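Local coordinates for CELL division inhibitor (Pyrococcus furiosus, PDB 1G3Q), which binds ADP and magnesium and probably hydrolyses ATP as a MinD-type ATPase linked to the control of cell division, at residues T20-V25 with P212-K217; D150-G155 with E186-V191; Y173-R178 with I197-A202. All blocks are in the same frame, centred on the assembly; numbering follows the deposited sequence.

Contact 1 of 3, residues T20-V25 with P212-K217; sequences TANLSV and PAVKYK
P212 O is gripped by two backbone amides, K215 N at 2.9 Å and Y216 N. P212 is the N-cap residue of the short helix 213-216, and its ring faces helix 16-29. The ring meets that helix through CB and CG. P212 CG lies 3.8 Å from V25 CG2 and 3.9 Å from A21 CB, while the N22 side chain lies along P212 CB. N22 and P212 run antiparallel alongside each other, which brings the end of N22 beside the first turn of helix 213-216. V25 and V214 extend the apolar patch beyond the proline: V214 CG1 is 3.7 Å from V25 CB and also packs against V25 CG1. It gets there by taking the crowded position between its own backbone N and carbonyl carbon (chi1 68°), which also sets V214 CG1 3.7 Å from N22 O. At the margin K215 adds just its root, CB being 4.1 Å from V25 CG1, before the extended chain leads off. On helix 16-29, which follows the ADP-binding loop, T20 O is likewise held twice, by S24 N and by S24 OG at 2.7 Å, the two donors coming from opposite faces of its carbonyl plane. T20, L23 and S24 of that helix pack on L116 of strand 114-118. Helix 221-235 borders both partners, with F226 against N22 and V227 against V214, and F78 touches P212 and K215.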
ATOM      1  N   THR A  20      -1.123   3.167   1.013  1.00 11.97           N
ATOM      2  CA  THR A  20      -0.193   2.523   1.937  1.00 11.27           C
ATOM      3  C   THR A  20       0.285   3.511   3.003  1.00 11.09           C
ATOM      4  O   THR A  20       0.217   3.228   4.200  1.00 10.36           O
ATOM      5  CB  THR A  20       1.057   1.975   1.211  1.00 11.38           C
ATOM      6  OG1 THR A  20       0.663   1.024   0.211  1.00 10.91           O
ATOM      7  CG2 THR A  20       1.984   1.293   2.209  1.00 11.67           C
ATOM      8  N   ALA A  21       0.780   4.662   2.558  1.00 11.03           N
ATOM      9  CA  ALA A  21       1.287   5.691   3.463  1.00 11.31           C
ATOM     10  C   ALA A  21       0.230   6.253   4.417  1.00 11.30           C
ATOM     11  O   ALA A  21       0.456   6.312   5.626  1.00 10.69           O
ATOM     12  CB  ALA A  21       1.917   6.828   2.657  1.00 10.88           C
ATOM     13  N   ASN A  22      -0.917   6.671   3.886  1.00 11.50           N
ATOM     14  CA  ASN A  22      -1.963   7.227   4.742  1.00 12.07           C
ATOM     15  C   ASN A  22      -2.566   6.204   5.702  1.00 12.70           C
ATOM     16  O   ASN A  22      -2.812   6.515   6.868  1.00 12.41           O
ATOM     17  CB  ASN A  22      -3.071   7.870   3.903  1.00 11.51           C
ATOM     18  CG  ASN A  22      -2.670   9.232   3.354  1.00 11.85           C
ATOM     19  OD1 ASN A  22      -2.073   9.334   2.280  1.00 13.04           O
ATOM     20  ND2 ASN A  22      -2.981  10.282   4.102  1.00 10.22           N
ATOM     21  N   LEU A  23      -2.802   4.986   5.219  1.00 13.09           N
ATOM     22  CA  LEU A  23      -3.363   3.945   6.075  1.00 13.53           C
ATOM     23  C   LEU A  23      -2.372   3.616   7.194  1.00 13.52           C
ATOM     24  O   LEU A  23      -2.765   3.410   8.342  1.00 13.19           O
ATOM     25  CB  LEU A  23      -3.678   2.687   5.254  1.00 14.08           C
ATOM     26  CG  LEU A  23      -4.311   1.507   6.005  1.00 14.84           C
ATOM     27  CD1 LEU A  23      -5.587   1.963   6.715  1.00 14.98           C
ATOM     28  CD2 LEU A  23      -4.616   0.387   5.014  1.00 15.54           C
ATOM     29  N   SER A  24      -1.084   3.574   6.859  1.00 13.19           N
ATOM     30  CA  SER A  24      -0.055   3.290   7.855  1.00 12.93           C
ATOM     31  C   SER A  24      -0.103   4.298   8.998  1.00 13.04           C
ATOM     32  O   SER A  24      -0.107   3.923  10.177  1.00 12.37           O
ATOM     33  CB  SER A  24       1.342   3.338   7.227  1.00 13.73           C
ATOM     34  OG  SER A  24       1.558   2.255   6.344  1.00 13.71           O
ATOM     35  N   VAL A  25      -0.125   5.581   8.645  1.00 12.77           N
ATOM     36  CA  VAL A  25      -0.152   6.642   9.641  1.00 13.28           C
ATOM     37  C   VAL A  25      -1.458   6.632  10.435  1.00 13.38           C
ATOM     38  O   VAL A  25      -1.447   6.827  11.652  1.00 13.43           O
ATOM     39  CB  VAL A  25       0.053   8.030   8.983  1.00 13.38           C
ATOM     40  CG1 VAL A  25       0.022   9.122  10.046  1.00 14.28           C
ATOM     41  CG2 VAL A  25       1.399   8.067   8.251  1.00 12.99           C
ATOM     42  N   PRO A 212       1.921  12.284   4.947  1.00 12.61           N
ATOM     43  CA  PRO A 212       0.585  11.886   4.489  1.00 12.87           C
ATOM     44  C   PRO A 212      -0.508  12.841   4.952  1.00 13.07           C
ATOM     45  O   PRO A 212      -0.536  13.259   6.112  1.00 12.51           O
ATOM     46  CB  PRO A 212       0.429  10.483   5.068  1.00 12.80           C
ATOM     47  CG  PRO A 212       1.842   9.954   5.000  1.00 12.66           C
ATOM     48  CD  PRO A 212       2.640  11.137   5.529  1.00 12.52           C
ATOM     49  N   ALA A 213      -1.407  13.176   4.032  1.00 13.34           N
ATOM     50  CA  ALA A 213      -2.502  14.092   4.315  1.00 13.54           C
ATOM     51  C   ALA A 213      -3.276  13.755   5.581  1.00 14.00           C
ATOM     52  O   ALA A 213      -3.751  14.654   6.277  1.00 13.75           O
ATOM     53  CB  ALA A 213      -3.452  14.147   3.124  1.00 13.69           C
ATOM     54  N   VAL A 214      -3.403  12.469   5.895  1.00 14.42           N
ATOM     55  CA  VAL A 214      -4.153  12.076   7.079  1.00 15.19           C
ATOM     56  C   VAL A 214      -3.629  12.811   8.309  1.00 15.79           C
ATOM     57  O   VAL A 214      -4.395  13.122   9.217  1.00 15.17           O
ATOM     58  CB  VAL A 214      -4.109  10.534   7.303  1.00 16.15           C
ATOM     59  CG1 VAL A 214      -2.708  10.087   7.669  1.00 16.74           C
ATOM     60  CG2 VAL A 214      -5.101  10.137   8.389  1.00 17.35           C
ATOM     61  N   LYS A 215      -2.331  13.112   8.329  1.00 15.40           N
ATOM     62  CA  LYS A 215      -1.761  13.832   9.461  1.00 15.47           C
ATOM     63  C   LYS A 215      -1.444  15.290   9.130  1.00 14.84           C
ATOM     64  O   LYS A 215      -1.698  16.181   9.937  1.00 14.61           O
ATOM     65  CB  LYS A 215      -0.489  13.146   9.967  1.00 17.22           C
ATOM     66  CG  LYS A 215      -0.024  13.698  11.317  1.00 19.72           C
ATOM     67  CD  LYS A 215       1.203  12.969  11.848  1.00 21.92           C
ATOM     68  CE  LYS A 215       1.617  13.532  13.195  1.00 22.78           C
ATOM     69  NZ  LYS A 215       2.866  12.909  13.708  1.00 24.10           N
ATOM     70  N   TYR A 216      -0.898  15.530   7.941  1.00 14.14           N
ATOM     71  CA  TYR A 216      -0.528  16.879   7.518  1.00 14.04           C
ATOM     72  C   TYR A 216      -1.731  17.829   7.492  1.00 14.29           C
ATOM     73  O   TYR A 216      -1.656  18.941   8.007  1.00 13.89           O
ATOM     74  CB  TYR A 216       0.148  16.817   6.139  1.00 13.36           C
ATOM     75  CG  TYR A 216       0.839  18.098   5.697  1.00 13.26           C
ATOM     76  CD1 TYR A 216       1.683  18.800   6.559  1.00 12.79           C
ATOM     77  CD2 TYR A 216       0.683  18.577   4.398  1.00 13.36           C
ATOM     78  CE1 TYR A 216       2.359  19.956   6.125  1.00 13.35           C
ATOM     79  CE2 TYR A 216       1.349  19.722   3.959  1.00 13.09           C
ATOM     80  CZ  TYR A 216       2.181  20.406   4.826  1.00 12.81           C
ATOM     81  OH  TYR A 216       2.816  21.551   4.390  1.00 13.70           O
ATOM     82  N   LYS A 217      -2.837  17.393   6.890  1.00 14.28           N
ATOM     83  CA  LYS A 217      -4.050  18.215   6.826  1.00 14.79           C
ATOM     84  C   LYS A 217      -5.209  17.348   7.323  1.00 15.16           C
ATOM     85  O   LYS A 217      -6.038  16.875   6.543  1.00 15.64           O
ATOM     86  CB  LYS A 217      -4.278  18.696   5.387  1.00 14.27           C
ATOM     87  CG  LYS A 217      -3.081  19.483   4.840  1.00 15.13           C
ATOM     88  CD  LYS A 217      -3.321  20.066   3.450  1.00 14.45           C
ATOM     89  CE  LYS A 217      -4.404  21.132   3.477  1.00 14.88           C
ATOM     90  NZ  LYS A 217      -4.465  21.880   2.193  1.00 14.99           N
TER

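Contact 2 of 3, residues D150-G155 with E186-V191; sequences DTMKVG and EDVMEV
Consecutive beta-alpha-beta crossovers bring M152 of helix 145-160 against the last turn of helix 182-189, where V188 and M189 sit, with the backbones nearest at M152 and M189. The contact is mainly nonpolar and rests largely on two methionines, one from each helix. M152 has CG anti to its backbone N (chi1 -179°), which places M152 CG 3.8 Å from M189 O. Farther out, M152 SD comes 3.9 Å from E190 OE1, on the exposed margin where the chain has left the helix with a positive phi (75°). The methyl of M152 lies next to V188, but it is modelled too close to the V188 carbonyl for its exact place to be trusted. M189 works deeper. Bends at chi2 and chi3 turn its chain, the second (-71°) setting M189 CE 4.0 Å from T151 CG2 and the same distance from M152 N. M189 also touches L139 and F168 of the sheet and L148 of helix 145-160, filling the layer between helices and strands. T151 turns its hydroxyl elsewhere: OG1 bonds to C147 O and to G10 N of the probable Walker A loop. Neighbouring helices packed side by side over parallel strands, here 136-141, 164-173 and 193-198, are typical of the layered alpha-beta-alpha fold of P-loop NTPases.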
ATOM      1  N   ASP A 150      -9.793  -4.493 -14.423  1.00 31.77           N
ATOM      2  CA  ASP A 150      -8.411  -4.947 -14.323  1.00 32.09           C
ATOM      3  C   ASP A 150      -8.070  -5.298 -12.879  1.00 32.05           C
ATOM      4  O   ASP A 150      -7.485  -6.348 -12.609  1.00 32.05           O
ATOM      5  CB  ASP A 150      -7.454  -3.865 -14.838  1.00 32.34           C
ATOM      6  CG  ASP A 150      -7.384  -3.824 -16.353  1.00 32.74           C
ATOM      7  OD1 ASP A 150      -8.223  -4.485 -17.000  1.00 32.83           O
ATOM      8  OD2 ASP A 150      -6.497  -3.131 -16.894  1.00 32.55           O
ATOM      9  N   THR A 151      -8.443  -4.421 -11.952  1.00 32.11           N
ATOM     10  CA  THR A 151      -8.170  -4.648 -10.536  1.00 32.10           C
ATOM     11  C   THR A 151      -8.939  -5.873 -10.048  1.00 32.35           C
ATOM     12  O   THR A 151      -8.452  -6.641  -9.221  1.00 32.06           O
ATOM     13  CB  THR A 151      -8.567  -3.423  -9.692  1.00 31.87           C
ATOM     14  OG1 THR A 151      -7.851  -2.272 -10.161  1.00 31.41           O
ATOM     15  CG2 THR A 151      -8.233  -3.655  -8.226  1.00 31.12           C
ATOM     16  N   MET A 152     -10.144  -6.051 -10.576  1.00 33.18           N
ATOM     17  CA  MET A 152     -10.972  -7.192 -10.213  1.00 33.74           C
ATOM     18  C   MET A 152     -10.209  -8.467 -10.547  1.00 33.14           C
ATOM     19  O   MET A 152     -10.138  -9.393  -9.740  1.00 33.07           O
ATOM     20  CB  MET A 152     -12.276  -7.160 -11.005  1.00 35.56           C
ATOM     21  CG  MET A 152     -13.229  -8.294 -10.693  1.00 37.42           C
ATOM     22  SD  MET A 152     -14.531  -8.380 -11.934  1.00 40.47           S
ATOM     23  CE  MET A 152     -15.077  -6.655 -11.954  1.00 39.39           C
ATOM     24  N   LYS A 153      -9.636  -8.503 -11.747  1.00 32.76           N
ATOM     25  CA  LYS A 153      -8.871  -9.656 -12.200  1.00 32.07           C
ATOM     26  C   LYS A 153      -7.727  -9.972 -11.244  1.00 31.15           C
ATOM     27  O   LYS A 153      -7.456 -11.138 -10.951  1.00 30.82           O
ATOM     28  CB  LYS A 153      -8.320  -9.408 -13.606  1.00 32.87           C
ATOM     29  CG  LYS A 153      -9.393  -9.336 -14.685  1.00 34.18           C
ATOM     30  CD  LYS A 153      -8.774  -9.159 -16.064  1.00 35.31           C
ATOM     31  CE  LYS A 153      -9.835  -9.140 -17.151  1.00 35.48           C
ATOM     32  NZ  LYS A 153      -9.227  -8.936 -18.496  1.00 36.34           N
ATOM     33  N   VAL A 154      -7.052  -8.933 -10.762  1.00 29.99           N
ATOM     34  CA  VAL A 154      -5.952  -9.127  -9.831  1.00 28.86           C
ATOM     35  C   VAL A 154      -6.500  -9.764  -8.559  1.00 28.44           C
ATOM     36  O   VAL A 154      -5.913 -10.699  -8.020  1.00 27.96           O
ATOM     37  CB  VAL A 154      -5.267  -7.786  -9.478  1.00 28.74           C
ATOM     38  CG1 VAL A 154      -4.200  -8.010  -8.420  1.00 28.26           C
ATOM     39  CG2 VAL A 154      -4.650  -7.177 -10.730  1.00 28.13           C
ATOM     40  N   GLY A 155      -7.637  -9.254  -8.093  1.00 28.51           N
ATOM     41  CA  GLY A 155      -8.253  -9.790  -6.893  1.00 28.70           C
ATOM     42  C   GLY A 155      -8.575 -11.265  -7.038  1.00 28.87           C
ATOM     43  O   GLY A 155      -8.355 -12.055  -6.116  1.00 28.66           O
ATOM     44  N   GLU A 186     -19.036  -0.870  -6.606  1.00 33.48           N
ATOM     45  CA  GLU A 186     -19.050  -2.057  -5.761  1.00 34.16           C
ATOM     46  C   GLU A 186     -19.756  -3.189  -6.496  1.00 34.53           C
ATOM     47  O   GLU A 186     -19.328  -4.340  -6.438  1.00 34.60           O
ATOM     48  CB  GLU A 186     -19.766  -1.771  -4.441  1.00 34.37           C
ATOM     49  CG  GLU A 186     -19.811  -2.958  -3.493  1.00 34.87           C
ATOM     50  CD  GLU A 186     -20.405  -2.604  -2.143  1.00 35.44           C
ATOM     51  OE1 GLU A 186     -21.561  -2.131  -2.103  1.00 36.08           O
ATOM     52  OE2 GLU A 186     -19.717  -2.798  -1.119  1.00 35.21           O
ATOM     53  N   ASP A 187     -20.837  -2.849  -7.187  1.00 35.01           N
ATOM     54  CA  ASP A 187     -21.606  -3.828  -7.947  1.00 35.94           C
ATOM     55  C   ASP A 187     -20.705  -4.478  -8.994  1.00 36.27           C
ATOM     56  O   ASP A 187     -20.863  -5.655  -9.316  1.00 37.04           O
ATOM     57  CB  ASP A 187     -22.803  -3.144  -8.621  1.00 35.67           C
ATOM     58  CG  ASP A 187     -23.667  -4.112  -9.422  1.00 36.07           C
ATOM     59  OD1 ASP A 187     -24.032  -5.180  -8.886  1.00 35.29           O
ATOM     60  OD2 ASP A 187     -23.988  -3.797 -10.589  1.00 36.34           O
ATOM     61  N   VAL A 188     -19.750  -3.708  -9.508  1.00 36.48           N
ATOM     62  CA  VAL A 188     -18.818  -4.204 -10.517  1.00 36.59           C
ATOM     63  C   VAL A 188     -17.689  -5.033  -9.914  1.00 36.85           C
ATOM     64  O   VAL A 188     -17.408  -6.140 -10.371  1.00 36.80           O
ATOM     65  CB  VAL A 188     -18.183  -3.038 -11.309  1.00 36.49           C
ATOM     66  CG1 VAL A 188     -17.104  -3.564 -12.242  1.00 36.40           C
ATOM     67  CG2 VAL A 188     -19.251  -2.303 -12.097  1.00 36.43           C
ATOM     68  N   MET A 189     -17.048  -4.488  -8.885  1.00 37.00           N
ATOM     69  CA  MET A 189     -15.931  -5.152  -8.217  1.00 37.10           C
ATOM     70  C   MET A 189     -16.230  -6.535  -7.648  1.00 37.30           C
ATOM     71  O   MET A 189     -15.366  -7.412  -7.660  1.00 37.32           O
ATOM     72  CB  MET A 189     -15.389  -4.256  -7.104  1.00 37.24           C
ATOM     73  CG  MET A 189     -14.700  -3.004  -7.611  1.00 37.36           C
ATOM     74  SD  MET A 189     -13.376  -3.410  -8.772  1.00 37.92           S
ATOM     75  CE  MET A 189     -12.162  -4.113  -7.661  1.00 37.15           C
ATOM     76  N   GLU A 190     -17.444  -6.723  -7.142  1.00 37.19           N
ATOM     77  CA  GLU A 190     -17.849  -7.999  -6.559  1.00 37.25           C
ATOM     78  C   GLU A 190     -17.246  -8.231  -5.175  1.00 36.54           C
ATOM     79  O   GLU A 190     -17.340  -9.327  -4.621  1.00 36.28           O
ATOM     80  CB  GLU A 190     -17.479  -9.164  -7.485  1.00 38.32           C
ATOM     81  CG  GLU A 190     -18.237  -9.168  -8.804  1.00 39.65           C
ATOM     82  CD  GLU A 190     -18.068 -10.466  -9.571  1.00 40.41           C
ATOM     83  OE1 GLU A 190     -16.923 -10.801  -9.946  1.00 41.20           O
ATOM     84  OE2 GLU A 190     -19.087 -11.153  -9.793  1.00 40.99           O
ATOM     85  N   VAL A 191     -16.615  -7.196  -4.626  1.00 35.58           N
ATOM     86  CA  VAL A 191     -16.027  -7.269  -3.292  1.00 34.50           C
ATOM     87  C   VAL A 191     -16.484  -6.035  -2.520  1.00 33.54           C
ATOM     88  O   VAL A 191     -16.799  -5.006  -3.116  1.00 33.69           O
ATOM     89  CB  VAL A 191     -14.483  -7.313  -3.338  1.00 34.81           C
ATOM     90  CG1 VAL A 191     -14.025  -8.625  -3.957  1.00 35.08           C
ATOM     91  CG2 VAL A 191     -13.948  -6.129  -4.128  1.00 34.56           C
TER

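Contact 3 of 3, residues Y173-R178 with I197-A202; sequences YGRSDR and IPEDPA. With ADP (adenosine-5'-diphosphate), chain C.
Y173 and the run I197 to E199 are drawn tightly together through their backbones, whereas the Y173 side chain leaves the contact and R175 lies along E199 at the exposed margin. Y173 N donates to I197 O over 3.2 Å in a nearly straight bond (170°), and E199 N donates to Y173 O at 2.9 Å, from above the carbonyl plane. P198 CA also touches Y173 O, and Y173 and P198 form a parallel bridge. Thus the end of strand 164-173 pairs with that of strand 193-198, the last strand of the sheet, just where the chain turns to the nucleotide. As is common in adenine pockets, backbone atoms read the base: ADP N6 donates to P198 O at 2.9 Å and D200 N to ADP N1 at 2.8 Å. D200 also caps helix 201-209, its OD1 accepting from A202 N. Between base and loop stands E199, whose bend at chi2 (60°) places CD above the N1-C2 rim of the adenine, with E199 OE2 3.2 Å from ADP C2. E199 OE1 makes a salt bridge with R172 NE. An alanine here would probably leave R172 without its charge partner and open a gap between the adenine and the R175 chain. R175 CB, CG and CD pack along E199, CB 3.7 Å from E199 CG. Looseness begins at the charged ends: the guanidinium and carboxylate planes are 9° apart, yet R175 NE stays 4.2 Å from E199 OE2, a nearness of charges alone, while the Y173 side chain turns off to touch P143 and D179.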
ATOM      1  N   TYR A 173     -12.171   9.662  -6.337  1.00 27.88           N
ATOM      2  CA  TYR A 173     -13.559   9.833  -6.738  1.00 29.14           C
ATOM      3  C   TYR A 173     -13.925  11.312  -6.765  1.00 29.95           C
ATOM      4  O   TYR A 173     -13.657  12.045  -5.815  1.00 29.53           O
ATOM      5  CB  TYR A 173     -14.495   9.097  -5.778  1.00 29.26           C
ATOM      6  CG  TYR A 173     -15.948   9.201  -6.179  1.00 29.48           C
ATOM      7  CD1 TYR A 173     -16.415   8.585  -7.341  1.00 29.78           C
ATOM      8  CD2 TYR A 173     -16.849   9.947  -5.423  1.00 29.72           C
ATOM      9  CE1 TYR A 173     -17.747   8.713  -7.742  1.00 29.84           C
ATOM     10  CE2 TYR A 173     -18.182  10.083  -5.815  1.00 29.85           C
ATOM     11  CZ  TYR A 173     -18.623   9.463  -6.974  1.00 29.83           C
ATOM     12  OH  TYR A 173     -19.934   9.594  -7.364  1.00 30.08           O
ATOM     13  N   GLY A 174     -14.540  11.746  -7.861  1.00 30.98           N
ATOM     14  CA  GLY A 174     -14.930  13.137  -7.988  1.00 32.69           C
ATOM     15  C   GLY A 174     -13.985  13.890  -8.903  1.00 33.89           C
ATOM     16  O   GLY A 174     -14.146  15.089  -9.134  1.00 33.99           O
ATOM     17  N   ARG A 175     -12.995  13.175  -9.422  1.00 35.05           N
ATOM     18  CA  ARG A 175     -12.007  13.757 -10.318  1.00 36.47           C
ATOM     19  C   ARG A 175     -12.637  14.110 -11.663  1.00 37.41           C
ATOM     20  O   ARG A 175     -12.188  15.031 -12.343  1.00 37.47           O
ATOM     21  CB  ARG A 175     -10.857  12.769 -10.528  1.00 36.59           C
ATOM     22  CG  ARG A 175      -9.662  13.332 -11.272  1.00 37.23           C
ATOM     23  CD  ARG A 175      -8.616  12.251 -11.501  1.00 37.89           C
ATOM     24  NE  ARG A 175      -7.352  12.797 -11.988  1.00 38.69           N
ATOM     25  CZ  ARG A 175      -6.310  12.058 -12.357  1.00 38.96           C
ATOM     26  NH1 ARG A 175      -5.197  12.641 -12.785  1.00 39.22           N
ATOM     27  NH2 ARG A 175      -6.380  10.734 -12.306  1.00 39.42           N
ATOM     28  N   SER A 176     -13.680  13.373 -12.040  1.00 38.58           N
ATOM     29  CA  SER A 176     -14.371  13.604 -13.306  1.00 39.72           C
ATOM     30  C   SER A 176     -15.863  13.292 -13.216  1.00 40.39           C
ATOM     31  O   SER A 176     -16.274  12.409 -12.463  1.00 40.44           O
ATOM     32  CB  SER A 176     -13.742  12.749 -14.409  1.00 39.95           C
ATOM     33  OG  SER A 176     -14.468  12.868 -15.621  1.00 40.64           O
ATOM     34  N   ASP A 177     -16.668  14.017 -13.988  1.00 41.25           N
ATOM     35  CA  ASP A 177     -18.114  13.807 -14.000  1.00 41.93           C
ATOM     36  C   ASP A 177     -18.452  12.466 -14.640  1.00 41.92           C
ATOM     37  O   ASP A 177     -19.620  12.081 -14.721  1.00 42.11           O
ATOM     38  CB  ASP A 177     -18.820  14.927 -14.773  1.00 42.65           C
ATOM     39  CG  ASP A 177     -18.808  16.253 -14.030  1.00 43.39           C
ATOM     40  OD1 ASP A 177     -19.325  16.305 -12.892  1.00 43.76           O
ATOM     41  OD2 ASP A 177     -18.287  17.245 -14.586  1.00 43.95           O
ATOM     42  N   ARG A 178     -17.423  11.755 -15.092  1.00 41.87           N
ATOM     43  CA  ARG A 178     -17.611  10.462 -15.736  1.00 41.50           C
ATOM     44  C   ARG A 178     -17.330   9.313 -14.770  1.00 40.84           C
ATOM     45  O   ARG A 178     -17.499   8.144 -15.120  1.00 40.62           O
ATOM     46  CB  ARG A 178     -16.692  10.346 -16.957  1.00 42.32           C
ATOM     47  CG  ARG A 178     -16.622  11.611 -17.812  1.00 43.35           C
ATOM     48  CD  ARG A 178     -18.005  12.129 -18.193  1.00 44.29           C
ATOM     49  NE  ARG A 178     -18.746  11.189 -19.030  1.00 45.32           N
ATOM     50  CZ  ARG A 178     -18.375  10.819 -20.252  1.00 45.72           C
ATOM     51  NH1 ARG A 178     -17.265  11.307 -20.790  1.00 45.79           N
ATOM     52  NH2 ARG A 178     -19.118   9.961 -20.941  1.00 46.01           N
ATOM     53  N   ILE A 197     -12.193   7.293  -1.300  1.00 20.30           N
ATOM     54  CA  ILE A 197     -11.232   8.362  -1.047  1.00 19.91           C
ATOM     55  C   ILE A 197     -11.467   9.372  -2.163  1.00 19.70           C
ATOM     56  O   ILE A 197     -11.231   9.088  -3.338  1.00 19.23           O
ATOM     57  CB  ILE A 197      -9.772   7.859  -1.116  1.00 19.71           C
ATOM     58  CG1 ILE A 197      -9.578   6.653  -0.190  1.00 19.97           C
ATOM     59  CG2 ILE A 197      -8.817   8.987  -0.714  1.00 20.07           C
ATOM     60  CD1 ILE A 197      -9.816   6.944   1.288  1.00 19.82           C
ATOM     61  N   PRO A 198     -11.944  10.569  -1.810  1.00 19.82           N
ATOM     62  CA  PRO A 198     -12.201  11.580  -2.833  1.00 19.73           C
ATOM     63  C   PRO A 198     -10.948  12.173  -3.458  1.00 19.78           C
ATOM     64  O   PRO A 198      -9.861  12.114  -2.876  1.00 19.87           O
ATOM     65  CB  PRO A 198     -13.003  12.628  -2.070  1.00 20.10           C
ATOM     66  CG  PRO A 198     -12.362  12.582  -0.709  1.00 20.06           C
ATOM     67  CD  PRO A 198     -12.241  11.090  -0.462  1.00 19.63           C
ATOM     68  N   GLU A 199     -11.103  12.715  -4.661  1.00 19.78           N
ATOM     69  CA  GLU A 199     -10.003  13.385  -5.343  1.00 19.69           C
ATOM     70  C   GLU A 199      -9.846  14.595  -4.433  1.00 19.53           C
ATOM     71  O   GLU A 199     -10.812  15.328  -4.198  1.00 18.97           O
ATOM     72  CB  GLU A 199     -10.434  13.825  -6.745  1.00 21.01           C
ATOM     73  CG  GLU A 199      -9.359  14.522  -7.576  1.00 21.75           C
ATOM     74  CD  GLU A 199      -8.138  13.652  -7.809  1.00 22.40           C
ATOM     75  OE1 GLU A 199      -8.271  12.413  -7.767  1.00 23.66           O
ATOM     76  OE2 GLU A 199      -7.046  14.205  -8.046  1.00 22.94           O
ATOM     77  N   ASP A 200      -8.649  14.800  -3.898  1.00 18.70           N
ATOM     78  CA  ASP A 200      -8.441  15.908  -2.975  1.00 17.90           C
ATOM     79  C   ASP A 200      -7.026  16.468  -3.067  1.00 17.11           C
ATOM     80  O   ASP A 200      -6.057  15.764  -2.794  1.00 16.52           O
ATOM     81  CB  ASP A 200      -8.713  15.418  -1.549  1.00 17.88           C
ATOM     82  CG  ASP A 200      -8.716  16.538  -0.523  1.00 18.65           C
ATOM     83  OD1 ASP A 200      -8.284  17.664  -0.840  1.00 19.11           O
ATOM     84  OD2 ASP A 200      -9.151  16.279   0.620  1.00 18.90           O
ATOM     85  N   PRO A 201      -6.891  17.742  -3.460  1.00 16.68           N
ATOM     86  CA  PRO A 201      -5.572  18.373  -3.570  1.00 16.51           C
ATOM     87  C   PRO A 201      -4.736  18.181  -2.298  1.00 15.89           C
ATOM     88  O   PRO A 201      -3.510  18.126  -2.359  1.00 15.70           O
ATOM     89  CB  PRO A 201      -5.917  19.838  -3.819  1.00 16.60           C
ATOM     90  CG  PRO A 201      -7.165  19.730  -4.658  1.00 17.53           C
ATOM     91  CD  PRO A 201      -7.952  18.657  -3.922  1.00 17.24           C
ATOM     92  N   ALA A 202      -5.404  18.072  -1.149  1.00 15.51           N
ATOM     93  CA  ALA A 202      -4.703  17.885   0.123  1.00 14.76           C
ATOM     94  C   ALA A 202      -3.861  16.612   0.128  1.00 14.60           C
ATOM     95  O   ALA A 202      -2.787  16.560   0.740  1.00 14.01           O
ATOM     96  CB  ALA A 202      -5.700  17.847   1.270  1.00 15.08           C
TER
HETATM   97  PB  ADP C 238       0.500   4.480  -7.421  1.00 18.51           P
HETATM   98  O1B ADP C 238       1.280   4.454  -8.641  1.00 18.62           O
HETATM   99  O2B ADP C 238      -0.713   3.663  -7.585  1.00 17.61           O
HETATM  100  O3B ADP C 238       1.287   4.049  -6.029  1.00 17.20           O
HETATM  101  PA  ADP C 238       0.325   6.998  -6.141  1.00 18.69           P
HETATM  102  O1A ADP C 238       1.676   7.441  -6.150  1.00 17.45           O
HETATM  103  O2A ADP C 238      -0.137   6.576  -4.845  1.00 18.14           O
HETATM  104  O3A ADP C 238       0.018   5.931  -7.175  1.00 18.24           O
HETATM  105  O5' ADP C 238      -0.501   8.180  -6.566  1.00 17.70           O
HETATM  106  C5' ADP C 238      -0.313   8.893  -7.849  1.00 18.36           C
HETATM  107  C4' ADP C 238      -0.421  10.366  -7.686  1.00 18.67           C
HETATM  108  O4' ADP C 238      -1.803  10.784  -7.491  1.00 19.06           O
HETATM  109  C3' ADP C 238       0.304  10.929  -6.505  1.00 19.08           C
HETATM  110  O3' ADP C 238       1.035  12.094  -6.877  1.00 19.96           O
HETATM  111  C2' ADP C 238      -0.735  11.288  -5.487  1.00 18.91           C
HETATM  112  O2' ADP C 238      -0.434  12.408  -4.657  1.00 18.49           O
HETATM  113  C1' ADP C 238      -1.954  11.550  -6.264  1.00 18.98           C
HETATM  114  N9  ADP C 238      -3.201  11.027  -5.640  1.00 18.66           N
HETATM  115  C8  ADP C 238      -3.583   9.745  -5.215  1.00 18.53           C
HETATM  116  N7  ADP C 238      -4.775   9.652  -4.700  1.00 18.53           N
HETATM  117  C5  ADP C 238      -5.248  10.943  -4.773  1.00 18.56           C
HETATM  118  C6  ADP C 238      -6.482  11.534  -4.380  1.00 18.87           C
HETATM  119  N6  ADP C 238      -7.433  10.781  -3.826  1.00 18.65           N
HETATM  120  N1  ADP C 238      -6.658  12.904  -4.592  1.00 18.76           N
HETATM  121  C2  ADP C 238      -5.666  13.655  -5.162  1.00 19.29           C
HETATM  122  N3  ADP C 238      -4.464  13.173  -5.562  1.00 18.62           N
HETATM  123  C4  ADP C 238      -4.310  11.809  -5.343  1.00 18.86           C

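Contacts 2 and 3 lie inside the loop closed by contact 1, and their own segments alternate along the chain. Contact 2 joins helices on one face of the sheet; contact 3 pairs the ends of the strands 164-173 and 193-198 between which helix 182-189 runs. Their centres are about 20 Å apart, without touching. Contacts 1 and 3, about 17 Å apart between centres, do meet, A213 CB 3.5 Å from A202 O, where the successive helices 201-209 and 213-216 pack together. Contacts 1 and 2 stand about 25 Å apart between centres. Contact 3 holds the adenine, contact 1 packs on the helix after the phosphate loop, and contact 2 lies farther off, its T151 side chain about 10 Å from ADP.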